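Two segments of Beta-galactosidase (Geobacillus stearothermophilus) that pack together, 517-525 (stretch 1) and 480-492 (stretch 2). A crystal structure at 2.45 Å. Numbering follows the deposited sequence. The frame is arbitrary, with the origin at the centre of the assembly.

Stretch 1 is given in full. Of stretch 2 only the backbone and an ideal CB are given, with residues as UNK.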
# COMPACT_ATOMS: atom_id res chain seq x y z
N TRP A 517 -13.35 -25.93 27.23
CA TRP A 517 -11.93 -26.22 27.32
C TRP A 517 -11.52 -27.64 27.56
O TRP A 517 -12.22 -28.38 28.25
CB TRP A 517 -11.32 -25.35 28.39
CG TRP A 517 -10.63 -24.43 27.64
CD1 TRP A 517 -11.09 -23.83 26.51
CD2 TRP A 517 -9.28 -24.05 27.80
NE1 TRP A 517 -10.12 -23.06 25.98
CE2 TRP A 517 -8.99 -23.18 26.75
CE3 TRP A 517 -8.30 -24.33 28.75
CZ2 TRP A 517 -7.79 -22.58 26.63
CZ3 TRP A 517 -7.10 -23.74 28.62
CH2 TRP A 517 -6.84 -22.88 27.56
N HIS A 518 -10.38 -28.00 26.98
CA HIS A 518 -9.90 -29.36 27.11
C HIS A 518 -9.82 -29.69 28.59
O HIS A 518 -9.28 -28.91 29.38
CB HIS A 518 -8.55 -29.57 26.43
CG HIS A 518 -8.09 -31.00 26.45
ND1 HIS A 518 -7.78 -31.67 27.61
CD2 HIS A 518 -7.89 -31.89 25.44
CE1 HIS A 518 -7.40 -32.91 27.32
NE2 HIS A 518 -7.46 -33.06 26.01
N GLN A 519 -10.41 -30.83 28.93
CA GLN A 519 -10.49 -31.34 30.29
C GLN A 519 -9.19 -31.21 31.08
O GLN A 519 -9.20 -30.73 32.22
CB GLN A 519 -10.92 -32.81 30.24
CG GLN A 519 -10.97 -33.49 31.60
CD GLN A 519 -11.50 -34.91 31.51
OE1 GLN A 519 -11.98 -35.33 30.46
NE2 GLN A 519 -11.40 -35.65 32.61
N ASP A 520 -8.10 -31.66 30.48
CA ASP A 520 -6.79 -31.66 31.11
C ASP A 520 -6.37 -30.26 31.53
O ASP A 520 -5.96 -30.06 32.67
CB ASP A 520 -5.73 -32.26 30.19
CG ASP A 520 -5.81 -33.78 30.10
OD1 ASP A 520 -6.58 -34.39 30.87
OD2 ASP A 520 -5.08 -34.36 29.26
N LEU A 521 -6.49 -29.30 30.62
CA LEU A 521 -6.15 -27.90 30.91
C LEU A 521 -7.06 -27.31 32.00
O LEU A 521 -6.59 -26.60 32.89
CB LEU A 521 -6.22 -27.05 29.64
CG LEU A 521 -5.26 -27.44 28.51
CD1 LEU A 521 -5.56 -26.60 27.30
CD2 LEU A 521 -3.78 -27.31 28.90
N ARG A 522 -8.36 -27.59 31.91
CA ARG A 522 -9.31 -27.11 32.91
C ARG A 522 -8.88 -27.58 34.29
O ARG A 522 -8.80 -26.79 35.24
CB ARG A 522 -10.74 -27.59 32.61
CG ARG A 522 -11.74 -27.10 33.66
CD ARG A 522 -13.15 -27.71 33.52
NE ARG A 522 -13.15 -29.15 33.72
CZ ARG A 522 -13.53 -30.03 32.80
NH1 ARG A 522 -13.93 -29.60 31.61
NH2 ARG A 522 -13.49 -31.33 33.05
N GLU A 523 -8.59 -28.87 34.39
CA GLU A 523 -8.13 -29.47 35.64
C GLU A 523 -6.85 -28.82 36.13
O GLU A 523 -6.74 -28.44 37.29
CB GLU A 523 -7.92 -30.97 35.47
CG GLU A 523 -9.17 -31.82 35.65
CD GLU A 523 -8.95 -33.27 35.22
OE1 GLU A 523 -7.79 -33.64 34.96
OE2 GLU A 523 -9.94 -34.02 35.14
N MET A 524 -5.87 -28.71 35.23
CA MET A 524 -4.57 -28.14 35.56
C MET A 524 -4.70 -26.75 36.17
O MET A 524 -4.19 -26.49 37.26
CB MET A 524 -3.68 -28.09 34.32
CG MET A 524 -3.22 -29.44 33.83
SD MET A 524 -2.63 -29.39 32.14
CE MET A 524 -1.27 -28.24 32.36
N PHE A 525 -5.39 -25.87 35.45
CA PHE A 525 -5.46 -24.46 35.82
C PHE A 525 -6.59 -24.16 36.80
O PHE A 525 -6.67 -23.06 37.34
CB PHE A 525 -5.61 -23.60 34.56
CG PHE A 525 -4.38 -23.58 33.70
CD1 PHE A 525 -3.37 -22.63 33.92
CD2 PHE A 525 -4.21 -24.51 32.68
CE1 PHE A 525 -2.22 -22.61 33.14
CE2 PHE A 525 -3.06 -24.49 31.88
CZ PHE A 525 -2.07 -23.53 32.12
N UNK A 480 -1.66 -29.76 20.43
CA UNK A 480 -2.18 -31.10 20.25
C UNK A 480 -2.58 -31.73 21.58
O UNK A 480 -2.17 -31.26 22.64
CB UNK A 480 -1.14 -31.97 19.54
N UNK A 481 -3.38 -32.79 21.51
CA UNK A 481 -3.71 -33.58 22.69
C UNK A 481 -2.44 -34.05 23.38
O UNK A 481 -2.34 -34.04 24.60
CB UNK A 481 -4.59 -34.78 22.31
N UNK A 482 -1.47 -34.46 22.57
CA UNK A 482 -0.23 -35.03 23.07
C UNK A 482 0.60 -34.00 23.84
O UNK A 482 1.10 -34.30 24.95
CB UNK A 482 0.59 -35.60 21.91
N UNK A 483 0.74 -32.80 23.28
CA UNK A 483 1.43 -31.72 23.98
C UNK A 483 0.70 -31.33 25.26
O UNK A 483 1.34 -31.07 26.28
CB UNK A 483 1.57 -30.50 23.07
N UNK A 484 -0.63 -31.29 25.20
CA UNK A 484 -1.43 -31.04 26.40
C UNK A 484 -1.12 -32.08 27.49
O UNK A 484 -0.91 -31.73 28.63
CB UNK A 484 -2.92 -31.06 26.06
N UNK A 485 -1.09 -33.35 27.12
CA UNK A 485 -0.78 -34.40 28.08
C UNK A 485 0.61 -34.20 28.66
O UNK A 485 0.83 -34.37 29.87
CB UNK A 485 -0.89 -35.78 27.42
N UNK A 486 1.56 -33.82 27.82
CA UNK A 486 2.90 -33.56 28.34
C UNK A 486 2.89 -32.40 29.34
O UNK A 486 3.51 -32.48 30.40
CB UNK A 486 3.86 -33.26 27.19
N UNK A 487 2.16 -31.34 29.02
CA UNK A 487 2.02 -30.21 29.94
C UNK A 487 1.42 -30.66 31.27
O UNK A 487 1.88 -30.26 32.35
CB UNK A 487 1.15 -29.12 29.31
N UNK A 488 0.41 -31.51 31.17
CA UNK A 488 -0.28 -32.05 32.32
C UNK A 488 0.70 -32.79 33.23
O UNK A 488 0.78 -32.51 34.44
CB UNK A 488 -1.41 -32.98 31.88
N UNK A 489 1.46 -33.72 32.65
CA UNK A 489 2.48 -34.44 33.41
C UNK A 489 3.50 -33.50 34.03
O UNK A 489 3.91 -33.68 35.18
CB UNK A 489 3.19 -35.45 32.51
N UNK A 490 3.91 -32.51 33.25
CA UNK A 490 4.90 -31.55 33.69
C UNK A 490 4.43 -30.85 34.97
O UNK A 490 5.16 -30.78 35.94
CB UNK A 490 5.18 -30.53 32.59
N UNK A 491 3.20 -30.36 34.97
CA UNK A 491 2.70 -29.69 36.17
C UNK A 491 2.55 -30.68 37.30
O UNK A 491 2.87 -30.37 38.45
CB UNK A 491 1.36 -29.00 35.89
N UNK A 492 2.08 -31.88 36.96
CA UNK A 492 1.75 -32.86 37.98
C UNK A 492 2.98 -33.27 38.79
O UNK A 492 2.91 -33.47 40.00
CB UNK A 492 1.11 -34.09 37.34

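Helix 481-492 runs beside helix 519-525 at 22° between their N-to-C directions, with axes 9.7 Å apart at closest approach, so facing positions should recur every three or four residues.

Position 480 precedes the first helical turn with phi/psi of -82/163, typical of an N-cap; serine, threonine, aspartate or asparagine would suit. It is Ser480, whose OG accepts from the backbone N of position 483 at 3.0 Å.

At 481 CA-to-CB points sideways, yet the ideal CB lies 5.0 Å from His518 NE2. Because His518 ND1 accepts from Asp520 N (2.9 Å) as a helix cap, NE2 is left to donate, and an acceptor on a flexible chain is favoured: glutamate, glutamine or perhaps aspartate. Glu481 turns its end inward, and OE1 takes a very short 2.5 Å hydrogen bond from His518 NE2, near the ring plane. Water 1 lies 2.7 Å from Glu481 O and 3.2 Å from Asp520 OD2, bridging the stretches.

Positions 482 and 483 have nothing of stretch 1 within 5.5 Å of the ideal CB, so the contact sets no preference; they are Glu482 and Thr483.

Position 484 points toward stretch 1, its CB 4.8 Å from Leu521 CD2 and 5.0 Å from His518 NE2. A medium aliphatic group, such as leucine, isoleucine or valine, or methionine, fits. Ile484 places CD1 over the His518 ring face, 4.1 Å from the centroid and 28° off the normal, while CG2 lies 3.6 Å from Asp520 CB and 4.1 Å from Leu521 CD2.

At 485 CB points sideways, 4.8 Å from Asp520 OD2; small or polar residues are plausible, and Ala485 makes only a marginal contact. Position 486, out of reach, is Arg486, whose guanidinium is bonded elsewhere in the structure.

Position 487 points toward stretch 1 with CB 4.0 Å from Met524 CE, which calls for an apolar residue. Leu487 makes that contact through CB.

Position 488 also points toward stretch 1, its CA 6.6 Å from that of Asp520. Two acidic side chains, Asp520 and Glu523, favour lysine or arginine, with an aliphatic stem beside Met524 SD. Lys488, extended with all four chi angles t, forms a salt bridge from NZ to Asp520 OD1 (3.1 Å). Met524 SD sits 3.8 Å from Lys488 CB.

Position 489 points away, leaving polar residues free: Glu489. Position 490 points sideways, unconstrained by stretch 1: Phe490.

Position 491 points toward stretch 1, its CB 4.5 Å from Met524 CE, so a compact apolar residue suits. Val491 brings CG2 to 3.8 Å from Met524 CE. Position 492, sideways and without contact, is Ala492.

Stretch 2, residues 480-492: SEETIARLKEFVA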
# COMPACT_ATOMS: atom_id res chain seq x y z
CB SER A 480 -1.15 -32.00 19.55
OG SER A 480 -0.05 -32.32 20.40
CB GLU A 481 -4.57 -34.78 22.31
CG GLU A 481 -5.94 -34.44 21.76
CD GLU A 481 -7.03 -34.52 22.81
OE1 GLU A 481 -6.72 -34.28 24.00
OE2 GLU A 481 -8.18 -34.83 22.46
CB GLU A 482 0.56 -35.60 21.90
CG GLU A 482 2.00 -35.94 22.21
CD GLU A 482 2.71 -36.52 21.01
OE1 GLU A 482 2.24 -37.56 20.50
OE2 GLU A 482 3.72 -35.94 20.56
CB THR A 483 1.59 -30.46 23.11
OG1 THR A 483 2.38 -30.75 21.96
CG2 THR A 483 2.25 -29.34 23.92
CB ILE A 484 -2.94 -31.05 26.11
CG1 ILE A 484 -3.36 -29.79 25.36
CG2 ILE A 484 -3.73 -31.12 27.40
CD1 ILE A 484 -4.81 -29.84 24.86
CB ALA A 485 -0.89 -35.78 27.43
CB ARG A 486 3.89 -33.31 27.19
CG ARG A 486 4.12 -34.56 26.35
CD ARG A 486 4.85 -34.27 25.08
NE ARG A 486 6.19 -33.77 25.36
CZ ARG A 486 6.77 -32.76 24.71
NH1 ARG A 486 6.12 -32.13 23.73
NH2 ARG A 486 7.99 -32.38 25.05
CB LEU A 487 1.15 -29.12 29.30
CG LEU A 487 1.77 -28.48 28.06
CD1 LEU A 487 0.81 -27.51 27.37
CD2 LEU A 487 3.11 -27.79 28.40
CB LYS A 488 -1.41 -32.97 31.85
CG LYS A 488 -2.35 -33.48 32.92
CD LYS A 488 -3.24 -34.54 32.33
CE LYS A 488 -4.28 -35.03 33.32
NZ LYS A 488 -4.96 -36.25 32.79
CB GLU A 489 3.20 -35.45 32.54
CG GLU A 489 2.39 -36.70 32.28
CD GLU A 489 2.05 -37.45 33.56
OE1 GLU A 489 2.93 -38.19 34.06
OE2 GLU A 489 0.91 -37.30 34.06
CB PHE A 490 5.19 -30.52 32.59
CG PHE A 490 5.97 -29.34 33.07
CD1 PHE A 490 7.34 -29.43 33.28
CD2 PHE A 490 5.34 -28.13 33.32
CE1 PHE A 490 8.06 -28.34 33.74
CE2 PHE A 490 6.06 -27.02 33.77
CZ PHE A 490 7.41 -27.13 33.98
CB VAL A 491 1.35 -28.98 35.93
CG1 VAL A 491 0.82 -28.38 37.24
CG2 VAL A 491 1.50 -27.89 34.87
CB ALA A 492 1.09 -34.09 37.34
O HOH W 1 -4.20 -34.97 26.28
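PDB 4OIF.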